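Local coordinates for protein iminosuccinate reductase (Paracoccus denitrificans, PDB 6RQA) that reduces iminosuccinate to L-aspartate with NADH, regenerating the amino group donor for the first step of the beta-hydroxyaspartate cycle of glyoxylate assimilation, at residues A[23-28]-A[324-329]; A[32-37]-A[125-130]; A[56-61]-A[83-88]; A[141-146]-A[289-294]. One frame throughout, in Å; residues are numbered along the deposited sequence.

Followed from the N terminus, the chain opens contact 1 at 23-28 and contact 2 at 32-37, then contact 3 at 56-61, which closes first, at 83-88. Contact 2 closes around it at 125-130. Helix 125-143 then carries the chain from contact 2 to contact 4, which opens at 141-146 and closes at 289-294. Contact 1 closes last, at 324-329, so the other three nest inside its loop and none cross. Contacts 1 and 3 both reach the seven-stranded mixed sheet, contact 2 packs the helices beside it, and contact 4 belongs to the parallel, nucleotide-binding half. T128 of contact 2 hydrogen-bonds to K88 of contact 3.

Contact 1. Residues A[23-28]-A[324-329]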
loop_
_atom_site.group_PDB
_atom_site.type_symbol
_atom_site.label_atom_id
_atom_site.label_comp_id
_atom_site.label_asym_id
_atom_site.label_seq_id
_atom_site.Cartn_x
_atom_site.Cartn_y
_atom_site.Cartn_z
ATOM N N LEU A 23 19.097 -0.901 -1.621
ATOM C CA LEU A 23 19.598 0.229 -2.386
ATOM C C LEU A 23 18.669 1.426 -2.239
ATOM O O LEU A 23 17.462 1.280 -2.037
ATOM C CB LEU A 23 19.747 -0.138 -3.861
ATOM C CG LEU A 23 20.732 -1.267 -4.160
ATOM C CD1 LEU A 23 20.756 -1.562 -5.646
ATOM C CD2 LEU A 23 22.122 -0.911 -3.656
ATOM N N VAL A 24 19.250 2.621 -2.330
ATOM C CA VAL A 24 18.500 3.873 -2.266
ATOM C C VAL A 24 19.018 4.798 -3.356
ATOM O O VAL A 24 20.229 5.021 -3.464
ATOM C CB VAL A 24 18.613 4.556 -0.889
ATOM C CG1 VAL A 24 17.893 5.895 -0.908
ATOM C CG2 VAL A 24 18.048 3.664 0.208
ATOM N N VAL A 25 18.107 5.332 -4.165
ATOM C CA VAL A 25 18.439 6.283 -5.219
ATOM C C VAL A 25 17.764 7.601 -4.873
ATOM O O VAL A 25 16.530 7.708 -4.926
ATOM C CB VAL A 25 18.007 5.788 -6.606
ATOM C CG1 VAL A 25 18.474 6.763 -7.678
ATOM C CG2 VAL A 25 18.553 4.393 -6.867
ATOM N N ALA A 26 18.566 8.604 -4.521
ATOM C CA ALA A 26 18.036 9.902 -4.134
ATOM C C ALA A 26 17.347 10.583 -5.314
ATOM O O ALA A 26 17.630 10.306 -6.484
ATOM C CB ALA A 26 19.150 10.796 -3.592
ATOM N N GLU A 27 16.427 11.493 -4.986
ATOM C CA GLU A 27 15.677 12.205 -6.017
ATOM C C GLU A 27 16.597 13.035 -6.904
ATOM O O GLU A 27 16.361 13.159 -8.112
ATOM C CB GLU A 27 14.615 13.095 -5.365
ATOM C CG GLU A 27 13.846 13.982 -6.335
ATOM C CD GLU A 27 12.826 13.218 -7.158
ATOM O OE1 GLU A 27 12.568 12.036 -6.850
ATOM O OE2 GLU A 27 12.275 13.803 -8.114
ATOM N N LYS A 28 17.654 13.607 -6.325
ATOM C CA LYS A 28 18.528 14.500 -7.078
ATOM C C LYS A 28 19.322 13.773 -8.157
ATOM O O LYS A 28 19.851 14.426 -9.063
ATOM C CB LYS A 28 19.483 15.224 -6.127
ATOM C CG LYS A 28 20.473 14.313 -5.419
ATOM C CD LYS A 28 21.241 15.073 -4.350
ATOM C CE LYS A 28 22.306 14.205 -3.701
ATOM N NZ LYS A 28 23.371 13.818 -4.665
ATOM N N GLN A 324 12.899 0.654 -11.770
ATOM C CA GLN A 324 13.838 -0.454 -11.908
ATOM C C GLN A 324 14.983 -0.089 -12.843
ATOM O O GLN A 324 16.144 -0.414 -12.571
ATOM C CB GLN A 324 13.112 -1.705 -12.405
ATOM C CG GLN A 324 14.034 -2.860 -12.784
ATOM C CD GLN A 324 14.883 -3.349 -11.621
ATOM O OE1 GLN A 324 14.569 -3.105 -10.454
ATOM N NE2 GLN A 324 15.967 -4.046 -11.936
ATOM N N ALA A 325 14.676 0.597 -13.947
ATOM C CA ALA A 325 15.727 1.048 -14.853
ATOM C C ALA A 325 16.648 2.060 -14.182
ATOM O O ALA A 325 17.854 2.077 -14.453
ATOM C CB ALA A 325 15.107 1.645 -16.115
ATOM N N VAL A 326 16.102 2.902 -13.302
ATOM C CA VAL A 326 16.920 3.886 -12.597
ATOM C C VAL A 326 17.901 3.195 -11.659
ATOM O O VAL A 326 19.071 3.590 -11.563
ATOM C CB VAL A 326 16.020 4.885 -11.846
ATOM C CG1 VAL A 326 16.802 5.597 -10.755
ATOM C CG2 VAL A 326 15.438 5.892 -12.815
ATOM N N VAL A 327 17.447 2.159 -10.950
ATOM C CA VAL A 327 18.336 1.427 -10.052
ATOM C C VAL A 327 19.468 0.776 -10.838
ATOM O O VAL A 327 20.620 0.744 -10.386
ATOM C CB VAL A 327 17.541 0.392 -9.235
ATOM C CG1 VAL A 327 18.462 -0.374 -8.300
ATOM C CG2 VAL A 327 16.440 1.075 -8.447
ATOM N N GLU A 328 19.162 0.256 -12.030
ATOM C CA GLU A 328 20.195 -0.349 -12.865
ATOM C C GLU A 328 21.254 0.676 -13.252
ATOM O O GLU A 328 22.458 0.408 -13.163
ATOM C CB GLU A 328 19.568 -0.970 -14.116
ATOM C CG GLU A 328 18.494 -2.017 -13.852
ATOM C CD GLU A 328 19.057 -3.395 -13.553
ATOM O OE1 GLU A 328 20.200 -3.490 -13.063
ATOM O OE2 GLU A 328 18.348 -4.390 -13.816
ATOM N N LEU A 329 20.820 1.861 -13.686
ATOM C CA LEU A 329 21.767 2.908 -14.057
ATOM C C LEU A 329 22.521 3.433 -12.841
ATOM O O LEU A 329 23.717 3.735 -12.929
ATOM C CB LEU A 329 21.036 4.047 -14.767
ATOM C CG LEU A 329 20.351 3.676 -16.081
ATOM C CD1 LEU A 329 19.344 4.740 -16.480
ATOM C CD2 LEU A 329 21.385 3.477 -17.177
#
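No ring, amide or carboxylate has a face or an edge in the meeting of L23 and V25 with V326 and V327; the contact is made by methyl branches alone, and the surfaces that matter are those of a strand and a helix. L23 reaches across with one of its two end methyls, CD1, which lies 3.7 Å from CG1 of V327. V25 divides its fork between two neighbouring helix residues. Its CG1, anti to the backbone N (chi1 -176°), comes within 3.7 Å of V326 CG1, while CG2 is directed at V327 and stays 4.2 Å from that residue's own CG2. V327 thus meets the strand through both methyls, CG1 on L23 and CG2 toward V25. These contacts illustrate how a helix is laid on a sheet: the axis of 324-329 passes 9.2 Å from that of strand 23-25, at 100° to its direction, and two consecutive helix residues meet alternate residues of the strand. Strand 22-25 runs between 118-123 and 337-339 in the mixed sheet, and helix 316-333 lies over it. V122 of the neighbouring strand touches V25, V326 and V327, while I30 and L33 of the short helix 30-33 close in on V326. V24 faces the other way, packing on V339 of its own chain and on V339 of the second subunit.

Contact 2. Residues A[32-37]-A[125-130]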
loop_
_atom_site.group_PDB
_atom_site.type_symbol
_atom_site.label_atom_id
_atom_site.label_comp_id
_atom_site.label_asym_id
_atom_site.label_seq_id
_atom_site.Cartn_x
_atom_site.Cartn_y
_atom_site.Cartn_z
ATOM N N GLY A 32 20.077 12.977 -13.837
ATOM C CA GLY A 32 21.299 12.539 -14.485
ATOM C C GLY A 32 21.309 11.095 -14.927
ATOM O O GLY A 32 22.273 10.664 -15.569
ATOM N N LEU A 33 20.264 10.337 -14.601
ATOM C CA LEU A 33 20.161 8.930 -14.966
ATOM C C LEU A 33 19.113 8.659 -16.032
ATOM O O LEU A 33 19.372 7.896 -16.963
ATOM C CB LEU A 33 19.844 8.086 -13.726
ATOM C CG LEU A 33 20.914 8.060 -12.633
ATOM C CD1 LEU A 33 20.385 7.391 -11.375
ATOM C CD2 LEU A 33 22.163 7.353 -13.131
ATOM N N MET A 34 17.942 9.276 -15.929
ATOM C CA MET A 34 16.853 9.011 -16.854
ATOM C C MET A 34 16.906 9.946 -18.056
ATOM O O MET A 34 17.311 11.107 -17.955
ATOM C CB MET A 34 15.502 9.152 -16.152
ATOM C CG MET A 34 14.865 7.826 -15.795
ATOM S SD MET A 34 14.456 6.868 -17.263
ATOM C CE MET A 34 14.516 5.205 -16.608
ATOM N N THR A 35 16.495 9.417 -19.197
ATOM C CA THR A 35 16.325 10.152 -20.439
ATOM C C THR A 35 14.931 9.865 -20.969
ATOM O O THR A 35 14.334 8.835 -20.636
ATOM C CB THR A 35 17.376 9.749 -21.485
ATOM O OG1 THR A 35 17.197 8.374 -21.841
ATOM C CG2 THR A 35 18.782 9.945 -20.940
ATOM N N PRO A 36 14.371 10.766 -21.781
ATOM C CA PRO A 36 13.057 10.476 -22.382
ATOM C C PRO A 36 13.040 9.203 -23.214
ATOM O O PRO A 36 11.987 8.562 -23.323
ATOM C CB PRO A 36 12.786 11.720 -23.237
ATOM C CG PRO A 36 13.556 12.805 -22.559
ATOM C CD PRO A 36 14.808 12.146 -22.051
ATOM N N GLU A 37 14.176 8.815 -23.801
ATOM C CA GLU A 37 14.225 7.565 -24.555
ATOM C C GLU A 37 14.220 6.358 -23.624
ATOM O O GLU A 37 13.551 5.356 -23.904
ATOM C CB GLU A 37 15.460 7.537 -25.457
ATOM C CG GLU A 37 15.558 8.690 -26.446
ATOM C CD GLU A 37 16.334 9.875 -25.898
ATOM O OE1 GLU A 37 16.412 10.021 -24.661
ATOM O OE2 GLU A 37 16.875 10.657 -26.708
ATOM N N ASN A 125 9.135 11.610 -7.552
ATOM C CA ASN A 125 8.578 12.844 -8.101
ATOM C C ASN A 125 8.899 12.978 -9.585
ATOM O O ASN A 125 7.998 12.992 -10.432
ATOM C CB ASN A 125 9.098 14.052 -7.319
ATOM C CG ASN A 125 8.512 14.141 -5.925
ATOM O OD1 ASN A 125 7.477 13.541 -5.635
ATOM N ND2 ASN A 125 9.170 14.897 -5.053
ATOM N N LEU A 126 10.189 13.071 -9.921
ATOM C CA LEU A 126 10.574 13.197 -11.322
ATOM C C LEU A 126 10.203 11.956 -12.122
ATOM O O LEU A 126 9.888 12.057 -13.313
ATOM C CB LEU A 126 12.075 13.475 -11.431
ATOM C CG LEU A 126 12.621 13.688 -12.845
ATOM C CD1 LEU A 126 11.832 14.771 -13.560
ATOM C CD2 LEU A 126 14.099 14.037 -12.807
ATOM N N LEU A 127 10.224 10.779 -11.488
ATOM C CA LEU A 127 9.868 9.554 -12.198
ATOM C C LEU A 127 8.419 9.586 -12.667
ATOM O O LEU A 127 8.111 9.143 -13.779
ATOM C CB LEU A 127 10.115 8.334 -11.309
ATOM C CG LEU A 127 11.567 7.903 -11.092
ATOM C CD1 LEU A 127 11.624 6.594 -10.318
ATOM C CD2 LEU A 127 12.294 7.773 -12.420
ATOM N N THR A 128 7.516 10.113 -11.835
ATOM C CA THR A 128 6.103 10.156 -12.201
ATOM C C THR A 128 5.885 10.981 -13.463
ATOM O O THR A 128 5.192 10.548 -14.390
ATOM C CB THR A 128 5.275 10.718 -11.044
ATOM O OG1 THR A 128 5.472 9.913 -9.876
ATOM C CG2 THR A 128 3.797 10.721 -11.405
ATOM N N ALA A 129 6.475 12.178 -13.516
ATOM C CA ALA A 129 6.318 13.023 -14.696
ATOM C C ALA A 129 6.928 12.370 -15.929
ATOM O O ALA A 129 6.391 12.491 -17.036
ATOM C CB ALA A 129 6.945 14.396 -14.448
ATOM N N LEU A 130 8.047 11.664 -15.757
ATOM C CA LEU A 130 8.709 11.034 -16.895
ATOM C C LEU A 130 7.876 9.890 -17.464
ATOM O O LEU A 130 7.660 9.817 -18.679
ATOM C CB LEU A 130 10.097 10.543 -16.488
ATOM C CG LEU A 130 11.148 11.635 -16.296
ATOM C CD1 LEU A 130 12.466 11.029 -15.854
ATOM C CD2 LEU A 130 11.324 12.443 -17.575
#
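The link between two helices, ending in the threonine N-cap of the second, brings M34 against L127 and L130 near the start of helix 125-143. It joins the short helix 30-33 to helix 36-51, and T35 is the capping residue: its OG1 takes a hydrogen bond from the backbone N of A38 and makes a weak one, 3.4 Å long, to E37 OE1. The CB of M34, just before the cap, is directed at helix 125-143. The contact is carried by the root of the methionine and not by its sulfur. CB of M34 lies 3.6 Å from L130 CD1, and CG follows at 4.0 Å from the same CD1 methyl, so this one branch of L130 rests along the first two carbons of the chain. The methionine then bends at its second torsion (chi2 -64°), which carries SD and CE away from L130; the methionine also touches V322, A325 and V326 of helix 316-333. M34 thus lies between helices 125-143 and 316-333, and L130 has F162 of helix 158-170 as a further neighbour. The helix that L130 belongs to is close to the working parts of the enzyme: R131, the next residue, binds NAD(+), and T128 OG1 hydrogen-bonds to K88 NZ, the proton donor/acceptor by similarity. L127 lies one turn before R131 and is reached more loosely, through its CD2, which stands 4.2 Å from M34 CG.

Contact 3. Residues A[56-61]-A[83-88]; sequences YNFPVV and LVLGLK
F58 reaches toward L85 and G86 from a CB that is directed at segment 83-88. With CG beside the backbone N (chi1 -63°), the ring reaches past strand 71-79 to strand 84-92. One ring edge, on the CD1 and CE1 side, has CE2 of Y56 in its plane. On the other side CE2 of F58 passes 4.4 Å from the backbone O of G86, an oblique approach and not a bond. At the tip, CZ meets CD1 of L85 at 3.9 Å; the two side chains cross at about a right angle. L85 can present that methyl because its CG stands anti to the backbone N (chi1 176°), bringing its end nearer than its CB bond alone would. G86 contributes only backbone, in a conformation with positive phi of 159° that suits a glycine. Y72 of the second subunit also packs on F58. Strand 71-79 runs between the two segments, hydrogen-bonded to F58 through G76 and to G86 through G77, and a G1 bulge at L83 and V84 begins strand 84-92. The contact therefore spans three successive strands of an antiparallel meander, at the edge of the sheet that faces the partner subunit.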
loop_
_atom_site.group_PDB
_atom_site.type_symbol
_atom_site.label_atom_id
_atom_site.label_comp_id
_atom_site.label_asym_id
_atom_site.label_seq_id
_atom_site.Cartn_x
_atom_site.Cartn_y
_atom_site.Cartn_z
ATOM N N TYR A 56 0.546 -7.078 -14.121
ATOM C CA TYR A 56 -0.739 -6.521 -13.723
ATOM C C TYR A 56 -0.535 -5.579 -12.547
ATOM O O TYR A 56 0.461 -5.664 -11.824
ATOM C CB TYR A 56 -1.746 -7.622 -13.365
ATOM C CG TYR A 56 -1.551 -8.228 -11.993
ATOM C CD1 TYR A 56 -0.539 -9.151 -11.754
ATOM C CD2 TYR A 56 -2.390 -7.890 -10.939
ATOM C CE1 TYR A 56 -0.363 -9.711 -10.501
ATOM C CE2 TYR A 56 -2.224 -8.445 -9.685
ATOM C CZ TYR A 56 -1.209 -9.355 -9.470
ATOM O OH TYR A 56 -1.044 -9.909 -8.220
ATOM N N ASN A 57 -1.502 -4.687 -12.363
ATOM C CA ASN A 57 -1.487 -3.715 -11.280
ATOM C C ASN A 57 -2.369 -4.190 -10.134
ATOM O O ASN A 57 -3.458 -4.726 -10.357
ATOM C CB ASN A 57 -1.971 -2.346 -11.763
ATOM C CG ASN A 57 -1.141 -1.804 -12.904
ATOM O OD1 ASN A 57 -0.063 -1.247 -12.692
ATOM N ND2 ASN A 57 -1.642 -1.953 -14.124
ATOM N N PHE A 58 -1.895 -3.980 -8.909
ATOM C CA PHE A 58 -2.678 -4.307 -7.732
ATOM C C PHE A 58 -3.855 -3.343 -7.602
ATOM O O PHE A 58 -3.859 -2.268 -8.205
ATOM C CB PHE A 58 -1.810 -4.239 -6.476
ATOM C CG PHE A 58 -0.677 -5.226 -6.461
ATOM C CD1 PHE A 58 -0.682 -6.329 -7.299
ATOM C CD2 PHE A 58 0.392 -5.053 -5.597
ATOM C CE1 PHE A 58 0.361 -7.232 -7.282
ATOM C CE2 PHE A 58 1.438 -5.955 -5.575
ATOM C CZ PHE A 58 1.421 -7.045 -6.418
ATOM N N PRO A 59 -4.877 -3.715 -6.832
ATOM C CA PRO A 59 -5.954 -2.763 -6.533
ATOM C C PRO A 59 -5.401 -1.518 -5.851
ATOM O O PRO A 59 -4.643 -1.603 -4.883
ATOM C CB PRO A 59 -6.882 -3.557 -5.608
ATOM C CG PRO A 59 -6.630 -4.980 -5.964
ATOM C CD PRO A 59 -5.173 -5.061 -6.310
ATOM N N VAL A 60 -5.785 -0.358 -6.370
ATOM C CA VAL A 60 -5.217 0.905 -5.914
ATOM C C VAL A 60 -5.851 1.303 -4.588
ATOM O O VAL A 60 -7.078 1.303 -4.445
ATOM C CB VAL A 60 -5.416 2.003 -6.972
ATOM C CG1 VAL A 60 -4.912 3.342 -6.449
ATOM C CG2 VAL A 60 -4.706 1.628 -8.263
ATOM N N VAL A 61 -5.011 1.635 -3.614
ATOM C CA VAL A 61 -5.458 2.285 -2.387
ATOM C C VAL A 61 -5.308 3.788 -2.571
ATOM O O VAL A 61 -4.276 4.261 -3.061
ATOM C CB VAL A 61 -4.655 1.791 -1.173
ATOM C CG1 VAL A 61 -5.072 2.544 0.085
ATOM C CG2 VAL A 61 -4.846 0.300 -0.983
ATOM N N LEU A 83 10.430 -9.590 -13.742
ATOM C CA LEU A 83 10.653 -9.881 -12.326
ATOM C C LEU A 83 10.889 -8.594 -11.536
ATOM O O LEU A 83 11.925 -8.393 -10.898
ATOM C CB LEU A 83 11.801 -10.876 -12.142
ATOM C CG LEU A 83 11.482 -12.303 -12.596
ATOM C CD1 LEU A 83 12.633 -13.243 -12.285
ATOM C CD2 LEU A 83 10.191 -12.796 -11.952
ATOM N N VAL A 84 9.894 -7.714 -11.600
ATOM C CA VAL A 84 9.890 -6.451 -10.875
ATOM C C VAL A 84 8.637 -6.415 -10.013
ATOM O O VAL A 84 7.532 -6.673 -10.504
ATOM C CB VAL A 84 9.938 -5.247 -11.834
ATOM C CG1 VAL A 84 9.947 -3.939 -11.055
ATOM C CG2 VAL A 84 11.159 -5.345 -12.738
ATOM N N LEU A 85 8.813 -6.102 -8.732
ATOM C CA LEU A 85 7.724 -6.126 -7.767
ATOM C C LEU A 85 7.873 -4.954 -6.812
ATOM O O LEU A 85 8.985 -4.627 -6.389
ATOM C CB LEU A 85 7.708 -7.446 -6.981
ATOM C CG LEU A 85 6.677 -7.596 -5.858
ATOM C CD1 LEU A 85 5.266 -7.653 -6.421
ATOM C CD2 LEU A 85 6.976 -8.829 -5.020
ATOM N N GLY A 86 6.756 -4.326 -6.478
ATOM C CA GLY A 86 6.798 -3.240 -5.516
ATOM C C GLY A 86 5.572 -2.351 -5.645
ATOM O O GLY A 86 4.504 -2.802 -6.060
ATOM N N LEU A 87 5.762 -1.086 -5.283
ATOM C CA LEU A 87 4.675 -0.119 -5.274
ATOM C C LEU A 87 5.259 1.285 -5.242
ATOM O O LEU A 87 6.431 1.485 -4.912
ATOM C CB LEU A 87 3.747 -0.322 -4.072
ATOM C CG LEU A 87 4.305 0.168 -2.729
ATOM C CD1 LEU A 87 3.179 0.475 -1.761
ATOM C CD2 LEU A 87 5.269 -0.841 -2.119
ATOM N N LYS A 88 4.420 2.255 -5.587
ATOM C CA LYS A 88 4.701 3.662 -5.343
ATOM C C LYS A 88 3.741 4.160 -4.274
ATOM O O LYS A 88 2.527 3.960 -4.383
ATOM C CB LYS A 88 4.560 4.500 -6.616
ATOM C CG LYS A 88 5.050 5.936 -6.446
ATOM C CD LYS A 88 4.956 6.742 -7.734
ATOM C CE LYS A 88 3.516 7.093 -8.068
ATOM N NZ LYS A 88 3.424 7.895 -9.317
#

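Contact 4. Residues A[141-146]-A[289-294]; sequences KYLAPK and GELGAV
This is an apolar contact between the last turn of helix 125-143 and the short helix 291-295, in which Y142 and L143 take up V294 and L291. Y142 and V294 run alongside each other in opposite directions. CB of Y142 lies 3.7 Å from V294 CG1, and that same methyl lies 3.9 Å from the backbone O of Y142. At the start of the ring, CD1 of Y142 passes 4.0 Å from the backbone O of V294, an oblique approach. On one ring face lies CG of K141, offset toward the rim. Beyond the ring the hydroxyl finds its partner outside the segments, in a hydrogen bond to E44 OE1, the oxygen that also forms a salt bridge with K141 NZ, so that one glutamate on helix 36-51 holds two neighbouring residues of helix 125-143. The setting is the parallel, Rossmann-type sheet that binds the dinucleotide: helix 291-295 follows directly on its edge strand 288-290, and F261 of strand 259-262 packs on both L143 and V294. L143 and L291 meet through their ends at an angle, CD1 of L143 lying 3.7 Å from CD1 of L291. L291 gets there because its CG is anti to the backbone N (chi1 176°), which carries the branch toward helix 125-143. L291 also touches F310 and F47.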
loop_
_atom_site.group_PDB
_atom_site.type_symbol
_atom_site.label_atom_id
_atom_site.label_comp_id
_atom_site.label_asym_id
_atom_site.label_seq_id
_atom_site.Cartn_x
_atom_site.Cartn_y
_atom_site.Cartn_z
ATOM N N LYS A 141 3.188 7.169 -30.785
ATOM C CA LYS A 141 3.896 6.312 -31.731
ATOM C C LYS A 141 2.967 5.303 -32.397
ATOM O O LYS A 141 3.168 4.957 -33.567
ATOM C CB LYS A 141 5.042 5.588 -31.023
ATOM C CG LYS A 141 5.851 4.668 -31.924
ATOM C CD LYS A 141 6.859 3.862 -31.123
ATOM C CE LYS A 141 7.587 2.856 -32.000
ATOM N NZ LYS A 141 8.551 2.035 -31.214
ATOM N N TYR A 142 1.942 4.834 -31.686
ATOM C CA TYR A 142 1.088 3.766 -32.188
ATOM C C TYR A 142 -0.290 4.224 -32.648
ATOM O O TYR A 142 -1.013 3.425 -33.252
ATOM C CB TYR A 142 0.923 2.672 -31.121
ATOM C CG TYR A 142 2.169 1.842 -30.894
ATOM C CD1 TYR A 142 2.464 0.759 -31.714
ATOM C CD2 TYR A 142 3.049 2.138 -29.861
ATOM C CE1 TYR A 142 3.602 -0.003 -31.514
ATOM C CE2 TYR A 142 4.190 1.383 -29.653
ATOM C CZ TYR A 142 4.460 0.313 -30.481
ATOM O OH TYR A 142 5.593 -0.443 -30.278
ATOM N N LEU A 143 -0.680 5.477 -32.391
ATOM C CA LEU A 143 -2.022 5.933 -32.740
ATOM C C LEU A 143 -2.078 7.268 -33.473
ATOM O O LEU A 143 -3.152 7.621 -33.972
ATOM C CB LEU A 143 -2.899 6.033 -31.482
ATOM C CG LEU A 143 -3.059 4.769 -30.637
ATOM C CD1 LEU A 143 -3.787 5.084 -29.341
ATOM C CD2 LEU A 143 -3.791 3.686 -31.416
ATOM N N ALA A 144 -0.980 8.014 -33.557
ATOM C CA ALA A 144 -1.026 9.322 -34.194
ATOM C C ALA A 144 -1.309 9.189 -35.689
ATOM O O ALA A 144 -0.918 8.202 -36.321
ATOM C CB ALA A 144 0.287 10.071 -33.987
ATOM N N PRO A 145 -1.996 10.168 -36.276
ATOM C CA PRO A 145 -2.238 10.130 -37.722
ATOM C C PRO A 145 -0.933 10.143 -38.502
ATOM O O PRO A 145 0.082 10.679 -38.052
ATOM C CB PRO A 145 -3.058 11.401 -37.979
ATOM C CG PRO A 145 -3.674 11.730 -36.657
ATOM C CD PRO A 145 -2.664 11.311 -35.633
ATOM N N LYS A 146 -0.972 9.536 -39.683
ATOM C CA LYS A 146 0.213 9.439 -40.524
ATOM C C LYS A 146 0.686 10.826 -40.939
ATOM O O LYS A 146 -0.068 11.598 -41.539
ATOM C CB LYS A 146 -0.086 8.580 -41.751
ATOM C CG LYS A 146 -1.563 8.500 -42.124
ATOM C CD LYS A 146 -2.149 7.125 -41.805
ATOM C CE LYS A 146 -2.964 7.133 -40.518
ATOM N NZ LYS A 146 -4.199 7.957 -40.644
ATOM N N GLY A 289 -10.691 0.214 -25.491
ATOM C CA GLY A 289 -9.589 -0.661 -25.824
ATOM C C GLY A 289 -8.392 -0.478 -24.912
ATOM O O GLY A 289 -8.399 0.294 -23.955
ATOM N N GLU A 290 -7.334 -1.221 -25.227
ATOM C CA GLU A 290 -6.086 -1.185 -24.476
ATOM C C GLU A 290 -4.961 -0.754 -25.402
ATOM O O GLU A 290 -4.764 -1.351 -26.465
ATOM C CB GLU A 290 -5.768 -2.552 -23.863
ATOM C CG GLU A 290 -6.828 -3.074 -22.909
ATOM C CD GLU A 290 -6.490 -4.446 -22.359
ATOM O OE1 GLU A 290 -5.386 -4.951 -22.656
ATOM O OE2 GLU A 290 -7.326 -5.019 -21.630
ATOM N N LEU A 291 -4.225 0.285 -24.996
ATOM C CA LEU A 291 -3.090 0.739 -25.792
ATOM C C LEU A 291 -2.036 -0.352 -25.917
ATOM O O LEU A 291 -1.394 -0.490 -26.965
ATOM C CB LEU A 291 -2.485 2.000 -25.177
ATOM C CG LEU A 291 -1.229 2.534 -25.872
ATOM C CD1 LEU A 291 -1.540 2.940 -27.306
ATOM C CD2 LEU A 291 -0.626 3.693 -25.102
ATOM N N GLY A 292 -1.847 -1.143 -24.858
ATOM C CA GLY A 292 -0.860 -2.208 -24.902
ATOM C C GLY A 292 -1.149 -3.252 -25.962
ATOM O O GLY A 292 -0.222 -3.834 -26.533
ATOM N N ALA A 293 -2.431 -3.513 -26.235
ATOM C CA ALA A 293 -2.777 -4.466 -27.284
ATOM C C ALA A 293 -2.319 -3.977 -28.650
ATOM O O ALA A 293 -2.009 -4.790 -29.530
ATOM C CB ALA A 293 -4.284 -4.726 -27.286
ATOM N N VAL A 294 -2.270 -2.659 -28.850
ATOM C CA VAL A 294 -1.705 -2.116 -30.079
ATOM C C VAL A 294 -0.194 -2.306 -30.095
ATOM O O VAL A 294 0.400 -2.606 -31.139
ATOM C CB VAL A 294 -2.089 -0.633 -30.233
ATOM C CG1 VAL A 294 -1.582 -0.083 -31.557
ATOM C CG2 VAL A 294 -3.594 -0.462 -30.115
#